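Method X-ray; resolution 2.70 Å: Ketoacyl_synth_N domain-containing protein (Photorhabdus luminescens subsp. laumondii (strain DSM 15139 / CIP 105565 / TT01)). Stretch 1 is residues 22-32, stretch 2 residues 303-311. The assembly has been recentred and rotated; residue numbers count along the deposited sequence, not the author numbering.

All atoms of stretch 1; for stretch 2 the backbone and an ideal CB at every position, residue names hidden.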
# COMPACT_ATOMS: atom_id res chain seq x y z
N ALA C 22 5.06 -27.86 12.92
CA ALA C 22 5.41 -27.56 14.33
C ALA C 22 4.27 -26.78 15.00
O ALA C 22 3.98 -27.06 16.18
CB ALA C 22 6.71 -26.80 14.40
N ILE C 23 3.66 -25.84 14.28
CA ILE C 23 2.53 -24.98 14.77
C ILE C 23 1.28 -25.86 14.94
O ILE C 23 0.66 -25.78 16.01
CB ILE C 23 2.28 -23.78 13.83
CG1 ILE C 23 3.50 -22.86 13.74
CG2 ILE C 23 1.04 -23.01 14.26
CD1 ILE C 23 3.51 -21.99 12.50
N LYS C 24 0.95 -26.65 13.91
CA LYS C 24 -0.29 -27.48 13.86
C LYS C 24 -0.28 -28.51 14.99
O LYS C 24 -1.35 -28.73 15.59
CB LYS C 24 -0.44 -28.16 12.49
CG LYS C 24 -1.82 -28.73 12.21
CD LYS C 24 -2.01 -29.20 10.78
CE LYS C 24 -1.42 -30.57 10.51
NZ LYS C 24 -2.30 -31.65 11.00
N SER C 25 0.87 -29.13 15.26
CA SER C 25 1.06 -30.16 16.32
C SER C 25 0.87 -29.55 17.71
O SER C 25 0.37 -30.26 18.60
CB SER C 25 2.41 -30.83 16.20
OG SER C 25 3.46 -29.89 16.32
N LYS C 26 1.24 -28.27 17.88
CA LYS C 26 1.18 -27.55 19.19
C LYS C 26 -0.27 -27.16 19.50
O LYS C 26 -0.70 -27.40 20.64
CB LYS C 26 2.09 -26.31 19.17
CG LYS C 26 2.40 -25.72 20.54
CD LYS C 26 3.43 -26.51 21.31
CE LYS C 26 3.74 -25.90 22.67
NZ LYS C 26 4.79 -26.66 23.39
N VAL C 27 -0.98 -26.57 18.53
CA VAL C 27 -2.37 -26.04 18.71
C VAL C 27 -3.33 -27.19 18.99
O VAL C 27 -4.25 -26.99 19.81
CB VAL C 27 -2.83 -25.17 17.52
CG1 VAL C 27 -2.00 -23.91 17.38
CG2 VAL C 27 -2.86 -25.94 16.21
N ILE C 28 -3.14 -28.35 18.35
CA ILE C 28 -3.96 -29.58 18.57
C ILE C 28 -3.74 -30.06 20.01
O ILE C 28 -4.74 -30.44 20.66
CB ILE C 28 -3.63 -30.68 17.53
CG1 ILE C 28 -4.10 -30.28 16.13
CG2 ILE C 28 -4.22 -32.02 17.95
CD1 ILE C 28 -3.51 -31.11 15.01
N GLN C 29 -2.49 -30.05 20.48
CA GLN C 29 -2.10 -30.46 21.86
C GLN C 29 -2.78 -29.54 22.88
O GLN C 29 -3.26 -30.06 23.91
CB GLN C 29 -0.58 -30.43 22.02
CG GLN C 29 -0.09 -31.12 23.29
CD GLN C 29 1.41 -31.09 23.42
OE1 GLN C 29 2.07 -30.10 23.10
NE2 GLN C 29 1.98 -32.18 23.92
N LYS C 30 -2.82 -28.23 22.60
CA LYS C 30 -3.41 -27.20 23.50
C LYS C 30 -4.94 -27.23 23.38
O LYS C 30 -5.60 -26.85 24.37
CB LYS C 30 -2.85 -25.81 23.17
CG LYS C 30 -1.40 -25.60 23.60
CD LYS C 30 -0.94 -24.16 23.54
CE LYS C 30 0.43 -23.96 24.14
NZ LYS C 30 0.87 -22.55 24.04
N LEU C 31 -5.49 -27.64 22.23
CA LEU C 31 -6.95 -27.78 22.01
C LEU C 31 -7.49 -28.94 22.85
O LEU C 31 -8.58 -28.77 23.45
CB LEU C 31 -7.23 -28.00 20.52
CG LEU C 31 -8.69 -27.84 20.09
CD1 LEU C 31 -9.09 -26.37 20.06
CD2 LEU C 31 -8.94 -28.48 18.73
N LEU C 32 -6.77 -30.06 22.90
CA LEU C 32 -7.13 -31.26 23.71
C LEU C 32 -6.97 -30.94 25.20
O LEU C 32 -5.84 -30.59 25.59
CB LEU C 32 -6.23 -32.44 23.30
CG LEU C 32 -6.51 -33.03 21.92
CD1 LEU C 32 -5.32 -33.84 21.42
CD2 LEU C 32 -7.77 -33.89 21.94
N UNK C 303 -17.96 -25.34 16.79
CA UNK C 303 -17.21 -24.09 17.10
C UNK C 303 -15.85 -24.45 17.71
O UNK C 303 -15.82 -25.13 18.75
CB UNK C 303 -18.00 -23.20 18.06
N UNK C 304 -14.76 -24.01 17.06
CA UNK C 304 -13.35 -24.19 17.53
C UNK C 304 -12.66 -22.82 17.53
O UNK C 304 -12.53 -22.23 16.44
CB UNK C 304 -12.58 -25.17 16.64
N UNK C 305 -12.25 -22.35 18.71
CA UNK C 305 -11.55 -21.05 18.91
C UNK C 305 -10.04 -21.33 19.05
O UNK C 305 -9.67 -22.06 19.99
CB UNK C 305 -12.08 -20.32 20.14
N UNK C 306 -9.23 -20.76 18.16
CA UNK C 306 -7.75 -20.92 18.14
C UNK C 306 -7.06 -19.67 18.71
O UNK C 306 -5.81 -19.69 18.79
CB UNK C 306 -7.26 -21.18 16.72
N UNK C 307 -7.82 -18.63 19.07
CA UNK C 307 -7.27 -17.30 19.44
C UNK C 307 -6.57 -17.35 20.80
O UNK C 307 -5.56 -16.67 20.97
CB UNK C 307 -8.38 -16.25 19.47
N UNK C 308 -7.05 -18.11 21.81
CA UNK C 308 -6.33 -18.23 23.08
C UNK C 308 -4.92 -18.84 22.92
O UNK C 308 -4.05 -18.48 23.69
CB UNK C 308 -7.15 -19.08 24.05
N UNK C 309 -4.74 -19.71 21.93
CA UNK C 309 -3.49 -20.48 21.68
C UNK C 309 -2.57 -19.69 20.73
O UNK C 309 -1.36 -19.61 21.02
CB UNK C 309 -3.81 -21.85 21.08
N UNK C 310 -3.16 -19.08 19.70
CA UNK C 310 -2.40 -18.34 18.66
C UNK C 310 -2.21 -16.86 19.00
O UNK C 310 -1.35 -16.25 18.38
CB UNK C 310 -3.11 -18.45 17.31
N UNK C 311 -3.10 -16.26 19.80
CA UNK C 311 -3.05 -14.83 20.25
C UNK C 311 -3.51 -13.86 19.16
O UNK C 311 -3.82 -14.27 18.05
CB UNK C 311 -1.63 -14.46 20.68

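Stretch 1 is a helix, and the side it offers to its partner is largely apolar: Ile23, Val27 and Leu31, with the aliphatic part of Lys30 beside them. Position 303 has extended backbone angles and an ideal CB with nothing of the helix nearby, so stretch 1 sets no preference; the deposited residue is Phe303.

Position 304 is also extended. Its CB points sideways to the helix and lies 5.0 Å from Leu31 CD1, close enough for one more carbon to make contact. Valine, isoleucine or leucine would suit, valine and isoleucine, branched at CB, being at home in extended backbone. It is Ile304, whose CG2 reaches to 4.0 Å from Leu31 CD1.

At 305 the CB again has no helix atom close by, but a helical turn begins two residues on, where the amide of 307 lacks a partner from a preceding turn. Asparagine, aspartate, serine or threonine could cap it. In Asn305, OD1 accepts from the backbone N of 307 at 3.1 Å, a capping bond.

Position 306 points sideways, its CB beyond direct reach, so a small residue would leave space before the apolar helix side and a longer aliphatic one could cross it. Leu306 does so, bringing CD2 to 4.4 Å from Leu31 CD1.

Positions 307 and 308 lie out of reach and are helical. Arg307 makes its side-chain hydrogen bonds elsewhere in the structure, and Pro308 sits in the first turn, where its missing amide hydrogen costs little.

Position 309 is the centre of the contact: its CA is 6.4 Å from Val27 CA, and its CB points toward the helix, 4.4 Å from Lys30 CD and 4.6 Å from Val27 CG1. A flat or long apolar side chain would suit, and a polar tip could meet the carbonyl of Lys30. Tyr309 buries the largest area here. Lys30 CB lies over one ring face, 4.1 Å from the Tyr309 ring centroid, a CH-pi contact, while Leu31 CD1 packs against Tyr309 CE2 at 3.7 Å. Tyr309 OH lies 3.4 Å from Lys30 O.

Position 310 points sideways, yet Val27 and Ile23 present methyl groups within reach of a longer aliphatic chain; leucine, isoleucine or methionine could serve. Leu310, with chi1 m and chi2 t, places CD2 3.7 Å from Val27 CG1 and 4.4 Å from Ile23 CG2.

At 311 phi turns positive, which favours glycine, asparagine or aspartate, and the helix is out of reach. Asp311 is the last residue of the stretch and the first after the short helix to leave helical angles; its OD2 is hydrogen-bonded elsewhere in the structure.

Stretch 2, residues 303-311: FINLRPYLD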
# COMPACT_ATOMS: atom_id res chain seq x y z
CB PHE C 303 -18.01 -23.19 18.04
CG PHE C 303 -19.05 -22.33 17.36
CD1 PHE C 303 -20.20 -22.89 16.84
CD2 PHE C 303 -18.87 -20.96 17.25
CE1 PHE C 303 -21.15 -22.10 16.21
CE2 PHE C 303 -19.82 -20.17 16.62
CZ PHE C 303 -20.96 -20.74 16.10
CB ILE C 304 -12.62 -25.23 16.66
CG1 ILE C 304 -13.10 -26.65 16.98
CG2 ILE C 304 -11.11 -25.10 16.81
CD1 ILE C 304 -12.69 -27.70 15.96
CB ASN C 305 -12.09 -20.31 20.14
CG ASN C 305 -11.59 -18.89 20.25
OD1 ASN C 305 -10.86 -18.41 19.39
ND2 ASN C 305 -11.97 -18.20 21.31
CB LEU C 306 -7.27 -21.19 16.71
CG LEU C 306 -7.89 -22.39 16.00
CD1 LEU C 306 -7.25 -22.58 14.63
CD2 LEU C 306 -7.74 -23.66 16.82
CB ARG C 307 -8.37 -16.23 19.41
CG ARG C 307 -7.83 -14.80 19.36
CD ARG C 307 -7.00 -14.50 18.12
NE ARG C 307 -7.74 -14.76 16.88
CZ ARG C 307 -7.41 -15.65 15.94
NH1 ARG C 307 -8.18 -15.78 14.87
NH2 ARG C 307 -6.33 -16.41 16.06
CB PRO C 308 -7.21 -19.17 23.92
CG PRO C 308 -8.58 -19.06 23.30
CD PRO C 308 -8.32 -18.85 21.82
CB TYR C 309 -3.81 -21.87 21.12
CG TYR C 309 -4.93 -22.59 21.83
CD1 TYR C 309 -4.93 -22.74 23.20
CD2 TYR C 309 -6.00 -23.12 21.12
CE1 TYR C 309 -5.95 -23.40 23.86
CE2 TYR C 309 -7.04 -23.78 21.77
CZ TYR C 309 -7.01 -23.92 23.14
OH TYR C 309 -8.03 -24.57 23.78
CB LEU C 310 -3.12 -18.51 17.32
CG LEU C 310 -3.11 -19.92 16.73
CD1 LEU C 310 -3.94 -19.97 15.46
CD2 LEU C 310 -1.69 -20.37 16.45
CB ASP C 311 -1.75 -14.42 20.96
CG ASP C 311 -1.18 -15.46 21.90
OD1 ASP C 311 -1.84 -15.80 22.88
OD2 ASP C 311 -0.07 -15.93 21.62
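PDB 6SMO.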